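Local atomic coordinates of geranyltranstransferase (Campylobacter jejuni, PDB entry 3NPK), a protein that probably catalyses the condensation of geranyl diphosphate with isopentenyl diphosphate to give farnesyl diphosphate and pyrophosphate in isoprenoid biosynthesis. Residues H41-L46 and R177-A182; I132-T137 and L183-E188; A66-F71 and T115-V120; L46-V51 and Q61-A66. One frame throughout, in Å; residues are numbered along the deposited sequence.

Contact 1: residues H41-L46 and R177-A182; sequences HFRAQL and RLIAAA. With PPV (pyrophosphate), chain C.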
loop_
_atom_site.group_PDB
_atom_site.type_symbol
_atom_site.label_atom_id
_atom_site.label_comp_id
_atom_site.label_asym_id
_atom_site.label_seq_id
_atom_site.Cartn_x
_atom_site.Cartn_y
_atom_site.Cartn_z
ATOM N N HIS A 41 17.691 8.195 5.528
ATOM C CA HIS A 41 16.587 9.070 5.092
ATOM C C HIS A 41 16.914 9.862 3.850
ATOM O O HIS A 41 16.464 11.000 3.706
ATOM C CB HIS A 41 16.153 10.049 6.179
ATOM C CG HIS A 41 15.802 9.400 7.472
ATOM N ND1 HIS A 41 15.183 8.170 7.562
ATOM C CD2 HIS A 41 15.981 9.826 8.741
ATOM C CE1 HIS A 41 15.006 7.863 8.837
ATOM N NE2 HIS A 41 15.481 8.852 9.571
ATOM N N PHE A 42 17.691 9.265 2.958
ATOM C CA PHE A 42 18.099 9.919 1.714
ATOM C C PHE A 42 16.874 10.393 0.921
ATOM O O PHE A 42 16.841 11.524 0.426
ATOM C CB PHE A 42 18.960 8.929 0.904
ATOM C CG PHE A 42 19.354 9.407 -0.469
ATOM C CD1 PHE A 42 20.243 10.467 -0.633
ATOM C CD2 PHE A 42 18.879 8.759 -1.600
ATOM C CE1 PHE A 42 20.626 10.880 -1.914
ATOM C CE2 PHE A 42 19.254 9.169 -2.869
ATOM C CZ PHE A 42 20.122 10.225 -3.027
ATOM N N ARG A 43 15.860 9.542 0.804
ATOM C CA ARG A 43 14.694 9.920 0.013
ATOM C C ARG A 43 13.930 11.083 0.657
ATOM O O ARG A 43 13.587 12.070 -0.019
ATOM C CB ARG A 43 13.800 8.704 -0.220
ATOM C CG ARG A 43 14.513 7.657 -1.070
ATOM C CD ARG A 43 13.968 6.248 -0.904
ATOM N NE ARG A 43 14.787 5.276 -1.638
ATOM C CZ ARG A 43 15.954 4.788 -1.214
ATOM N NH1 ARG A 43 16.451 5.157 -0.039
ATOM N NH2 ARG A 43 16.630 3.913 -1.963
ATOM N N ALA A 44 13.652 10.973 1.952
ATOM C CA ALA A 44 13.072 12.098 2.692
ATOM C C ALA A 44 13.876 13.380 2.477
ATOM O O ALA A 44 13.309 14.448 2.228
ATOM C CB ALA A 44 13.003 11.774 4.189
ATOM N N GLN A 45 15.197 13.282 2.583
ATOM C CA GLN A 45 16.043 14.473 2.477
ATOM C C GLN A 45 16.064 15.092 1.081
ATOM O O GLN A 45 16.136 16.328 0.943
ATOM C CB GLN A 45 17.459 14.203 2.988
ATOM C CG GLN A 45 17.495 13.879 4.497
ATOM C CD GLN A 45 16.804 14.958 5.315
ATOM O OE1 GLN A 45 16.879 16.138 4.982
ATOM N NE2 GLN A 45 16.114 14.560 6.375
ATOM N N LEU A 46 15.988 14.261 0.043
ATOM C CA LEU A 46 15.852 14.797 -1.316
ATOM C C LEU A 46 14.579 15.626 -1.435
ATOM O O LEU A 46 14.604 16.745 -1.952
ATOM C CB LEU A 46 15.825 13.672 -2.348
ATOM C CG LEU A 46 17.152 12.949 -2.598
ATOM C CD1 LEU A 46 16.861 11.766 -3.494
ATOM C CD2 LEU A 46 18.179 13.890 -3.228
ATOM N N ARG A 177 13.369 4.709 -9.614
ATOM C CA ARG A 177 12.088 5.399 -9.735
ATOM C C ARG A 177 11.623 6.019 -8.422
ATOM O O ARG A 177 11.070 7.106 -8.426
ATOM C CB ARG A 177 11.014 4.515 -10.388
ATOM C CG ARG A 177 11.144 4.524 -11.931
ATOM C CD ARG A 177 9.995 3.854 -12.654
ATOM N NE ARG A 177 10.211 3.919 -14.097
ATOM C CZ ARG A 177 9.307 3.602 -15.019
ATOM N NH1 ARG A 177 8.104 3.175 -14.670
ATOM N NH2 ARG A 177 9.619 3.729 -16.300
ATOM N N LEU A 178 11.865 5.349 -7.296
ATOM C CA LEU A 178 11.468 5.910 -6.004
ATOM C C LEU A 178 12.332 7.126 -5.614
ATOM O O LEU A 178 11.834 8.080 -5.004
ATOM C CB LEU A 178 11.498 4.840 -4.903
ATOM C CG LEU A 178 10.836 5.279 -3.584
ATOM C CD1 LEU A 178 9.377 5.615 -3.776
ATOM C CD2 LEU A 178 10.991 4.210 -2.513
ATOM N N ILE A 179 13.618 7.100 -5.975
ATOM C CA ILE A 179 14.500 8.259 -5.784
ATOM C C ILE A 179 14.033 9.447 -6.639
ATOM O O ILE A 179 13.910 10.582 -6.149
ATOM C CB ILE A 179 15.976 7.883 -6.078
ATOM C CG1 ILE A 179 16.482 6.938 -4.979
ATOM C CG2 ILE A 179 16.859 9.116 -6.169
ATOM C CD1 ILE A 179 17.743 6.190 -5.319
ATOM N N ALA A 180 13.744 9.183 -7.905
ATOM C CA ALA A 180 13.171 10.205 -8.790
ATOM C C ALA A 180 11.842 10.736 -8.236
ATOM O O ALA A 180 11.557 11.946 -8.276
ATOM C CB ALA A 180 12.972 9.628 -10.201
ATOM N N ALA A 181 11.021 9.833 -7.711
ATOM C CA ALA A 181 9.738 10.242 -7.138
ATOM C C ALA A 181 9.925 11.191 -5.953
ATOM O O ALA A 181 9.167 12.134 -5.791
ATOM C CB ALA A 181 8.926 9.017 -6.704
ATOM N N ALA A 182 10.931 10.942 -5.119
ATOM C CA ALA A 182 11.156 11.813 -3.973
ATOM C C ALA A 182 11.406 13.241 -4.435
ATOM O O ALA A 182 10.839 14.197 -3.892
ATOM C CB ALA A 182 12.331 11.311 -3.163
HETATM O O11 PPV C . 18.927 0.997 0.946
HETATM P P1 PPV C . 19.436 2.356 1.731
HETATM O O21 PPV C . 21.048 2.602 1.521
HETATM O O31 PPV C . 18.727 3.533 1.227
HETATM O OPP PPV C . 19.201 2.039 3.324
HETATM P P2 PPV C . 18.684 3.038 4.515
HETATM O O12 PPV C . 18.786 2.062 5.840
HETATM O O22 PPV C . 17.112 3.403 4.318
HETATM O O32 PPV C . 19.547 4.222 4.665
#
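Arg43 leaves the first turn of helix 42-54 beside helix 164-189 and ends at a bound pyrophosphate. Its CB lies 4.2 Å from Ala182 CB, and the main chain comes closer still at this level, with Arg43 O 3.5 Å from Ala182 CB. CG stands anti to the carbonyl carbon, and the chain stays extended from there to NE. CD therefore passes Leu178 CD2 at 4.0 Å, the two side chains crossing at about a right angle, and NE packs against both Leu178 CD2 and Ile179 CG1. A chi4 of 79° in Arg43 then turns the guanidinium out of the line of the chain, so that Arg43 NH1 donates to PPV O31 of the pyrophosphate over 3.1 Å at an N-H...O angle of 160°, with O31 in the guanidinium plane. In this all-helical polyprenyl synthetase fold the pocket also contains Gly39, Lys40, His73, Arg92 and Tyr282, a set consistent with the family's isopentenyl diphosphate site; Arg92 NH2 and Lys40 N bind the same ligand. Behind the arginine the contact is apolar. Ile179 CG2 meets Leu46 CD1 at 3.8 Å and Phe42 CE2 at 4.1 Å, the phenylalanine crossing the isoleucine almost perpendicularly. Leu46 CD1 in turn covers one face of the Phe42 ring, 3.5 Å above its plane and offset toward the rim.

Contact 2: residues I132-T137 and L183-E188; sequences IKLIKT and LKMGCE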
loop_
_atom_site.group_PDB
_atom_site.type_symbol
_atom_site.label_atom_id
_atom_site.label_comp_id
_atom_site.label_asym_id
_atom_site.label_seq_id
_atom_site.Cartn_x
_atom_site.Cartn_y
_atom_site.Cartn_z
ATOM N N ILE A 132 -3.422 14.727 -4.221
ATOM C CA ILE A 132 -3.745 13.738 -5.254
ATOM C C ILE A 132 -2.556 13.545 -6.199
ATOM O O ILE A 132 -2.204 12.412 -6.532
ATOM C CB ILE A 132 -5.039 14.106 -6.030
ATOM C CG1 ILE A 132 -6.250 13.897 -5.120
ATOM C CG2 ILE A 132 -5.167 13.285 -7.313
ATOM C CD1 ILE A 132 -6.486 12.456 -4.717
ATOM N N LYS A 133 -1.903 14.642 -6.592
ATOM C CA LYS A 133 -0.702 14.505 -7.427
ATOM C C LYS A 133 0.372 13.695 -6.717
ATOM O O LYS A 133 0.995 12.825 -7.328
ATOM C CB LYS A 133 -0.153 15.865 -7.838
ATOM C CG LYS A 133 -1.063 16.542 -8.838
ATOM C CD LYS A 133 -0.470 17.809 -9.408
ATOM C CE LYS A 133 -1.454 18.419 -10.409
ATOM N NZ LYS A 133 -2.751 18.759 -9.768
ATOM N N LEU A 134 0.599 13.988 -5.436
ATOM C CA LEU A 134 1.615 13.273 -4.668
ATOM C C LEU A 134 1.303 11.785 -4.549
ATOM O O LEU A 134 2.210 10.954 -4.633
ATOM C CB LEU A 134 1.751 13.872 -3.266
ATOM C CG LEU A 134 2.284 15.315 -3.213
ATOM C CD1 LEU A 134 2.151 15.876 -1.801
ATOM C CD2 LEU A 134 3.729 15.351 -3.674
ATOM N N ILE A 135 0.037 11.457 -4.328
ATOM C CA ILE A 135 -0.377 10.054 -4.230
ATOM C C ILE A 135 -0.184 9.330 -5.571
ATOM O O ILE A 135 0.278 8.186 -5.604
ATOM C CB ILE A 135 -1.813 9.951 -3.711
ATOM C CG1 ILE A 135 -1.817 10.385 -2.233
ATOM C CG2 ILE A 135 -2.359 8.526 -3.898
ATOM C CD1 ILE A 135 -3.187 10.720 -1.690
ATOM N N LYS A 136 -0.513 10.001 -6.678
ATOM C CA LYS A 136 -0.256 9.420 -7.993
ATOM C C LYS A 136 1.220 9.139 -8.180
ATOM O O LYS A 136 1.595 8.071 -8.666
ATOM C CB LYS A 136 -0.735 10.347 -9.118
ATOM C CG LYS A 136 -2.229 10.496 -9.220
ATOM C CD LYS A 136 -2.617 11.524 -10.287
ATOM C CE LYS A 136 -4.124 11.512 -10.526
ATOM N NZ LYS A 136 -4.537 12.535 -11.532
ATOM N N THR A 137 2.068 10.087 -7.794
ATOM C CA THR A 137 3.505 9.908 -7.983
ATOM C C THR A 137 4.041 8.768 -7.117
ATOM O O THR A 137 4.819 7.910 -7.575
ATOM C CB THR A 137 4.261 11.211 -7.697
ATOM O OG1 THR A 137 3.788 12.211 -8.616
ATOM C CG2 THR A 137 5.767 11.030 -7.884
ATOM N N LEU A 183 12.269 13.392 -5.437
ATOM C CA LEU A 183 12.556 14.714 -6.000
ATOM C C LEU A 183 11.308 15.322 -6.644
ATOM O O LEU A 183 10.989 16.489 -6.391
ATOM C CB LEU A 183 13.686 14.623 -7.023
ATOM C CG LEU A 183 15.050 14.365 -6.389
ATOM C CD1 LEU A 183 16.072 13.850 -7.419
ATOM C CD2 LEU A 183 15.576 15.631 -5.679
ATOM N N LYS A 184 10.595 14.537 -7.458
ATOM C CA LYS A 184 9.411 15.060 -8.148
ATOM C C LYS A 184 8.322 15.469 -7.148
ATOM O O LYS A 184 7.646 16.476 -7.328
ATOM C CB LYS A 184 8.842 14.042 -9.145
ATOM C CG LYS A 184 7.691 14.632 -9.987
ATOM C CD LYS A 184 7.217 13.712 -11.067
ATOM C CE LYS A 184 6.110 14.410 -11.883
ATOM N NZ LYS A 184 5.524 13.552 -12.927
HETATM N N MSE A 185 8.165 14.692 -6.087
HETATM C CA MSE A 185 7.189 15.020 -5.058
HETATM C C MSE A 185 7.527 16.354 -4.365
HETATM O O MSE A 185 6.626 17.143 -4.039
HETATM C CB MSE A 185 7.091 13.870 -4.055
HETATM C CG MSE A 185 6.402 12.670 -4.695
HETATM SE SE MSE A 185 6.522 11.025 -3.671
HETATM C CE MSE A 185 5.106 11.383 -2.385
ATOM N N GLY A 186 8.811 16.621 -4.147
ATOM C CA GLY A 186 9.195 17.942 -3.644
ATOM C C GLY A 186 8.706 19.037 -4.596
ATOM O O GLY A 186 8.174 20.073 -4.168
ATOM N N CYS A 187 8.854 18.803 -5.892
ATOM C CA CYS A 187 8.419 19.777 -6.892
ATOM C C CYS A 187 6.902 19.949 -6.843
ATOM O O CYS A 187 6.380 21.076 -6.947
ATOM C CB CYS A 187 8.849 19.334 -8.295
ATOM S SG CYS A 187 10.631 19.268 -8.544
ATOM N N GLU A 188 6.187 18.839 -6.690
ATOM C CA GLU A 188 4.729 18.893 -6.669
ATOM C C GLU A 188 4.199 19.648 -5.451
ATOM O O GLU A 188 3.235 20.418 -5.562
ATOM C CB GLU A 188 4.130 17.492 -6.781
ATOM C CG GLU A 188 4.359 16.915 -8.204
ATOM C CD GLU A 188 3.944 15.467 -8.387
ATOM O OE1 GLU A 188 4.074 14.650 -7.441
ATOM O OE2 GLU A 188 3.485 15.150 -9.511
HETATM O O HOH W 1 1.351 13.468 -10.088
HETATM O O HOH W 2 4.318 11.719 -11.222
#
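Two antiparallel helices of the polyprenyl synthetase bundle, 128-142 and 164-189, meet here with their short axes 9.6 Å apart and inclined at 171°. One edge of the contact is polar, the other apolar, and Thr137 serves both through its two branches. With chi1 at -61°, OG1 is anti to the carbonyl carbon and CG2 is anti to the backbone N. Glu188 reaches for the hydroxyl tip to tip: its CG is anti to the carbonyl carbon, and the chain beyond is extended. Thr137 OG1 donates over 2.7 Å to Glu188 OE1, which accepts with its syn lone pair, on the side of the other oxygen. That other carboxylate oxygen, OE2, accepts from water 1, which also donates to Lys133 O, so the glutamate is tied to the opposite helix by a direct and a water-mediated link. Water 2 donates to Thr137 OG1 and accepts from NZ of the fully extended Lys184; this ammonium probably adds to the positive potential near the carboxylate.

On the inner side Thr137 CG2 lies 3.6 Å from Met185 CG, the two side chains sliding past each other in opposite directions. Leu134 CD2 packs 3.7 Å from Met185 CB and 3.8 Å from Glu188 CB. Leu121 of helix 103-122 adjoins both Leu134 and Met185. Met185, present as selenomethionine, is extended through chi2 and then bends at chi3 (80°), which carries its terminal methyl CE to 3.7 Å from Leu134 O.

Contact 3: residues A66-F71 and T115-V120; sequences ALALEF and TEAFLV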
loop_
_atom_site.group_PDB
_atom_site.type_symbol
_atom_site.label_atom_id
_atom_site.label_comp_id
_atom_site.label_asym_id
_atom_site.label_seq_id
_atom_site.Cartn_x
_atom_site.Cartn_y
_atom_site.Cartn_z
ATOM N N ALA A 66 7.514 13.459 3.260
ATOM C CA ALA A 66 8.778 12.760 3.476
ATOM C C ALA A 66 8.553 11.491 4.297
ATOM O O ALA A 66 9.169 10.444 4.031
ATOM C CB ALA A 66 9.784 13.677 4.181
ATOM N N LEU A 67 7.684 11.580 5.305
ATOM C CA LEU A 67 7.371 10.429 6.144
ATOM C C LEU A 67 6.764 9.289 5.320
ATOM O O LEU A 67 7.159 8.124 5.466
ATOM C CB LEU A 67 6.414 10.834 7.260
ATOM C CG LEU A 67 6.242 9.802 8.378
ATOM C CD1 LEU A 67 7.591 9.557 9.041
ATOM C CD2 LEU A 67 5.234 10.328 9.386
ATOM N N ALA A 68 5.826 9.624 4.439
ATOM C CA ALA A 68 5.214 8.625 3.565
ATOM C C ALA A 68 6.273 7.897 2.721
ATOM O O ALA A 68 6.216 6.663 2.568
ATOM C CB ALA A 68 4.182 9.281 2.665
ATOM N N LEU A 69 7.229 8.654 2.174
ATOM C CA LEU A 69 8.327 8.071 1.400
ATOM C C LEU A 69 9.121 7.073 2.218
ATOM O O LEU A 69 9.430 5.976 1.735
ATOM C CB LEU A 69 9.276 9.149 0.892
ATOM C CG LEU A 69 8.922 9.841 -0.406
ATOM C CD1 LEU A 69 9.800 11.091 -0.528
ATOM C CD2 LEU A 69 9.109 8.898 -1.588
ATOM N N GLU A 70 9.443 7.446 3.457
ATOM C CA GLU A 70 10.229 6.556 4.301
ATOM C C GLU A 70 9.412 5.348 4.791
ATOM O O GLU A 70 9.981 4.272 5.013
ATOM C CB GLU A 70 10.884 7.333 5.449
ATOM C CG GLU A 70 11.899 8.333 4.920
ATOM C CD GLU A 70 13.152 7.696 4.282
ATOM O OE1 GLU A 70 13.575 6.578 4.674
ATOM O OE2 GLU A 70 13.734 8.340 3.387
ATOM N N PHE A 71 8.093 5.506 4.920
ATOM C CA PHE A 71 7.241 4.350 5.240
ATOM C C PHE A 71 7.303 3.342 4.093
ATOM O O PHE A 71 7.422 2.137 4.330
ATOM C CB PHE A 71 5.778 4.752 5.475
ATOM C CG PHE A 71 5.492 5.362 6.842
ATOM C CD1 PHE A 71 6.498 5.638 7.756
ATOM C CD2 PHE A 71 4.193 5.678 7.181
ATOM C CE1 PHE A 71 6.198 6.207 9.000
ATOM C CE2 PHE A 71 3.876 6.249 8.407
ATOM C CZ PHE A 71 4.885 6.514 9.320
ATOM N N THR A 115 0.321 0.620 3.271
ATOM C CA THR A 115 -0.969 1.324 3.324
ATOM C C THR A 115 -0.870 2.630 4.107
ATOM O O THR A 115 -1.474 3.644 3.727
ATOM C CB THR A 115 -2.038 0.413 3.937
ATOM O OG1 THR A 115 -2.089 -0.794 3.170
ATOM C CG2 THR A 115 -3.417 1.068 3.930
ATOM N N GLU A 116 -0.097 2.624 5.182
ATOM C CA GLU A 116 -0.030 3.808 6.042
ATOM C C GLU A 116 0.630 4.996 5.337
ATOM O O GLU A 116 0.345 6.153 5.662
ATOM C CB GLU A 116 0.706 3.492 7.341
ATOM C CG GLU A 116 0.443 4.483 8.465
ATOM C CD GLU A 116 -0.948 4.378 9.090
ATOM O OE1 GLU A 116 -1.779 3.547 8.659
ATOM O OE2 GLU A 116 -1.211 5.154 10.034
ATOM N N ALA A 117 1.496 4.718 4.369
ATOM C CA ALA A 117 2.119 5.801 3.618
ATOM C C ALA A 117 1.021 6.651 2.977
ATOM O O ALA A 117 1.098 7.889 2.953
ATOM C CB ALA A 117 3.053 5.251 2.543
ATOM N N PHE A 118 -0.003 5.976 2.463
ATOM C CA PHE A 118 -1.104 6.686 1.828
ATOM C C PHE A 118 -2.030 7.382 2.816
ATOM O O PHE A 118 -2.554 8.459 2.514
ATOM C CB PHE A 118 -1.817 5.778 0.830
ATOM C CG PHE A 118 -0.903 5.346 -0.253
ATOM C CD1 PHE A 118 -0.549 6.242 -1.236
ATOM C CD2 PHE A 118 -0.260 4.107 -0.212
ATOM C CE1 PHE A 118 0.363 5.887 -2.222
ATOM C CE2 PHE A 118 0.663 3.755 -1.180
ATOM C CZ PHE A 118 0.985 4.648 -2.180
ATOM N N LEU A 119 -2.235 6.782 3.985
ATOM C CA LEU A 119 -2.989 7.467 5.032
ATOM C C LEU A 119 -2.285 8.765 5.434
ATOM O O LEU A 119 -2.907 9.824 5.511
ATOM C CB LEU A 119 -3.189 6.566 6.258
ATOM C CG LEU A 119 -4.121 7.123 7.340
ATOM C CD1 LEU A 119 -5.525 7.390 6.777
ATOM C CD2 LEU A 119 -4.204 6.145 8.497
ATOM N N VAL A 120 -0.983 8.681 5.679
ATOM C CA VAL A 120 -0.215 9.854 6.089
ATOM C C VAL A 120 -0.227 10.914 4.993
ATOM O O VAL A 120 -0.431 12.105 5.258
ATOM C CB VAL A 120 1.234 9.472 6.472
ATOM C CG1 VAL A 120 2.123 10.719 6.548
ATOM C CG2 VAL A 120 1.228 8.707 7.784
#
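Helix 59-80, which leads into the first aspartate-rich motif of the polyprenyl synthetase family, packs here against helix 103-122 as an almost exactly antiparallel pair, at 175°. Small residues let the two come unusually near: the short axes approach to 8.2 Å, and the CA atoms of Ala68 and Ala117 are only 4.2 Å apart. The two alanines answer each other through methyl and carbonyl. Ala68 CB rests 3.4 Å from Ala117 O, while Ala117 CB lies 3.5 Å from Ala68 O. No hydrogen bond crosses between the segments, so the fit depends on shape.

One turn further along, Phe71 extends the contact. Its CG is anti to the carbonyl carbon (chi1 -78°), which swings the ring alongside helix 103-122, while its CB stays 4.0 Å from Ala117 CB. The backbone N of Ala117 sits at the ring edge, near its plane. Val120 CG2 approaches obliquely, 3.7 Å from Phe71 CE2, the two side chains crossing at about a right angle. Glu116 runs beside the ring and points the same way, its CG 3.9 Å from Phe71 CE2 and its carboxylate plane 33° from that of the ring. Leu67 CD2 adds a looser touch to the other valine branch, CG1.

Pro18, in a loop, lies against Phe71 and Glu116. Behind Ala117, Phe118 packs on helix 128-142 and stacks on Phe118 of the second subunit, so that helix 103-122 lies between helix 59-80 and that subunit.

Contact 4: residues L46-V51 and Q61-A66; sequences LLLSVV and QALDVA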
loop_
_atom_site.group_PDB
_atom_site.type_symbol
_atom_site.label_atom_id
_atom_site.label_comp_id
_atom_site.label_asym_id
_atom_site.label_seq_id
_atom_site.Cartn_x
_atom_site.Cartn_y
_atom_site.Cartn_z
ATOM N N LEU A 46 15.988 14.261 0.043
ATOM C CA LEU A 46 15.852 14.797 -1.316
ATOM C C LEU A 46 14.579 15.626 -1.435
ATOM O O LEU A 46 14.604 16.745 -1.952
ATOM C CB LEU A 46 15.825 13.672 -2.348
ATOM C CG LEU A 46 17.152 12.949 -2.598
ATOM C CD1 LEU A 46 16.861 11.766 -3.494
ATOM C CD2 LEU A 46 18.179 13.890 -3.228
ATOM N N LEU A 47 13.467 15.088 -0.938
ATOM C CA LEU A 47 12.193 15.789 -1.032
ATOM C C LEU A 47 12.257 17.099 -0.249
ATOM O O LEU A 47 11.855 18.162 -0.748
ATOM C CB LEU A 47 11.057 14.906 -0.502
ATOM C CG LEU A 47 9.665 15.552 -0.531
ATOM C CD1 LEU A 47 8.579 14.510 -0.739
ATOM C CD2 LEU A 47 9.352 16.366 0.738
ATOM N N LEU A 48 12.745 17.031 0.987
ATOM C CA LEU A 48 12.747 18.217 1.846
ATOM C C LEU A 48 13.703 19.282 1.316
ATOM O O LEU A 48 13.468 20.479 1.501
ATOM C CB LEU A 48 13.106 17.839 3.284
ATOM C CG LEU A 48 12.081 16.931 3.972
ATOM C CD1 LEU A 48 12.666 16.369 5.273
ATOM C CD2 LEU A 48 10.775 17.702 4.224
ATOM N N SER A 49 14.773 18.860 0.642
ATOM C CA SER A 49 15.735 19.811 0.079
ATOM C C SER A 49 15.062 20.607 -1.033
ATOM O O SER A 49 15.215 21.840 -1.118
ATOM C CB SER A 49 16.968 19.090 -0.483
ATOM O OG SER A 49 17.744 18.469 0.538
ATOM N N VAL A 50 14.321 19.911 -1.896
ATOM C CA VAL A 50 13.579 20.616 -2.950
ATOM C C VAL A 50 12.635 21.654 -2.332
ATOM O O VAL A 50 12.648 22.827 -2.720
ATOM C CB VAL A 50 12.786 19.649 -3.859
ATOM C CG1 VAL A 50 11.908 20.444 -4.846
ATOM C CG2 VAL A 50 13.755 18.720 -4.618
ATOM N N VAL A 51 11.827 21.235 -1.360
ATOM C CA VAL A 51 10.878 22.154 -0.738
ATOM C C VAL A 51 11.589 23.334 -0.059
ATOM O O VAL A 51 11.225 24.500 -0.263
ATOM C CB VAL A 51 9.958 21.427 0.269
ATOM C CG1 VAL A 51 8.999 22.425 0.927
ATOM C CG2 VAL A 51 9.171 20.325 -0.440
ATOM N N GLN A 61 4.955 21.316 6.534
ATOM C CA GLN A 61 3.843 20.565 5.970
ATOM C C GLN A 61 4.372 19.408 5.127
ATOM O O GLN A 61 3.726 18.356 5.029
ATOM C CB GLN A 61 2.984 21.502 5.117
ATOM C CG GLN A 61 2.285 22.583 5.957
ATOM C CD GLN A 61 3.080 23.875 6.122
ATOM O OE1 GLN A 61 4.300 23.910 5.988
ATOM N NE2 GLN A 61 2.374 24.947 6.449
ATOM N N ALA A 62 5.552 19.605 4.535
ATOM C CA ALA A 62 6.184 18.582 3.702
ATOM C C ALA A 62 6.707 17.400 4.492
ATOM O O ALA A 62 6.985 16.356 3.905
ATOM C CB ALA A 62 7.322 19.192 2.873
ATOM N N LEU A 63 6.910 17.573 5.796
ATOM C CA LEU A 63 7.476 16.493 6.586
ATOM C C LEU A 63 6.627 15.229 6.505
ATOM O O LEU A 63 7.177 14.125 6.502
ATOM C CB LEU A 63 7.653 16.923 8.047
ATOM C CG LEU A 63 8.776 17.934 8.279
ATOM C CD1 LEU A 63 8.618 18.593 9.645
ATOM C CD2 LEU A 63 10.167 17.334 8.115
ATOM N N ASP A 64 5.301 15.380 6.438
ATOM C CA ASP A 64 4.412 14.215 6.333
ATOM C C ASP A 64 4.617 13.499 4.997
ATOM O O ASP A 64 4.444 12.288 4.906
ATOM C CB ASP A 64 2.937 14.609 6.435
ATOM C CG ASP A 64 2.497 14.921 7.849
ATOM O OD1 ASP A 64 3.187 14.510 8.814
ATOM O OD2 ASP A 64 1.431 15.570 7.990
ATOM N N VAL A 65 4.970 14.244 3.952
ATOM C CA VAL A 65 5.165 13.627 2.641
ATOM C C VAL A 65 6.488 12.864 2.655
ATOM O O VAL A 65 6.575 11.740 2.144
ATOM C CB VAL A 65 5.127 14.691 1.500
ATOM C CG1 VAL A 65 5.168 14.014 0.139
ATOM C CG2 VAL A 65 3.873 15.550 1.626
ATOM N N ALA A 66 7.514 13.459 3.260
ATOM C CA ALA A 66 8.778 12.760 3.476
ATOM C C ALA A 66 8.553 11.491 4.297
ATOM O O ALA A 66 9.169 10.444 4.031
ATOM C CB ALA A 66 9.784 13.677 4.181
#
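Leu47 and Leu48 leave helix 42-54 with different first torsions, and this spreads their methyl groups over helix 59-80. In Leu47 CG is anti to the backbone N (chi1 179°); in Leu48 it is anti to the carbonyl carbon. The Leu47 branch is also twisted away from a staggered position, chi2 being 149°. Its CD1 meets Val65 CG1 at 3.6 Å, the two side chains crossing at about a right angle, while CD2 settles near the carbonyl and methyl of Ala62. Leu48 reaches two further residues: CG lies 4.0 Å from Ala66 CB, and CD1 lies 3.9 Å from Leu63 CD2, in another nearly perpendicular crossing. Leu63 itself sets out away from helix 42-54, and only its branch end bends back to make this touch.

Ala62 CB is the shared target of three side chains, with Leu48 CD2 and Val51 CG2 each at 4.0 Å and Leu47 CD2 only slightly farther. All the side chains that touch are buried and apolar, and no hydrogen bond crosses between the segments. The second helix is kinked here: the backbone N atoms of Asp64 and Val65 lack bonds to the preceding turn, although Val65 N makes a weak one to Ala62 O.

The two helices, consecutive in the chain, form an antiparallel alpha-alpha hairpin, their short axes 9.5 Å apart at 155°. Phe9 of helix 5-14 closes against Leu48 and Ala66 on one flank, and Met185 of helix 164-189 packs against Leu47 and Val65.

In the fold
Helix 42-54 joins contacts 1 and 4, helix 164-189 contacts 1 and 2, and helix 59-80 contacts 3 and 4, so four patches knit five helices together. Contact 1, about 5 Å from the centre of the chain, is the deepest and the one that holds a ligand-binding residue; its arginine reaches the pyrophosphate over an apolar base. Contacts 3 and 4 are buried too, and like contact 1 have no hydrogen bond between their segments: contact 3 relies on close alanines, contact 4 on branched side chains. Contact 2 is only partly buried and has a hydrated, charged edge. Contacts 2 and 3 both touch the second subunit, and Glu70 OE2 of contact 3 accepts a hydrogen bond from Ala44 N of contact 1.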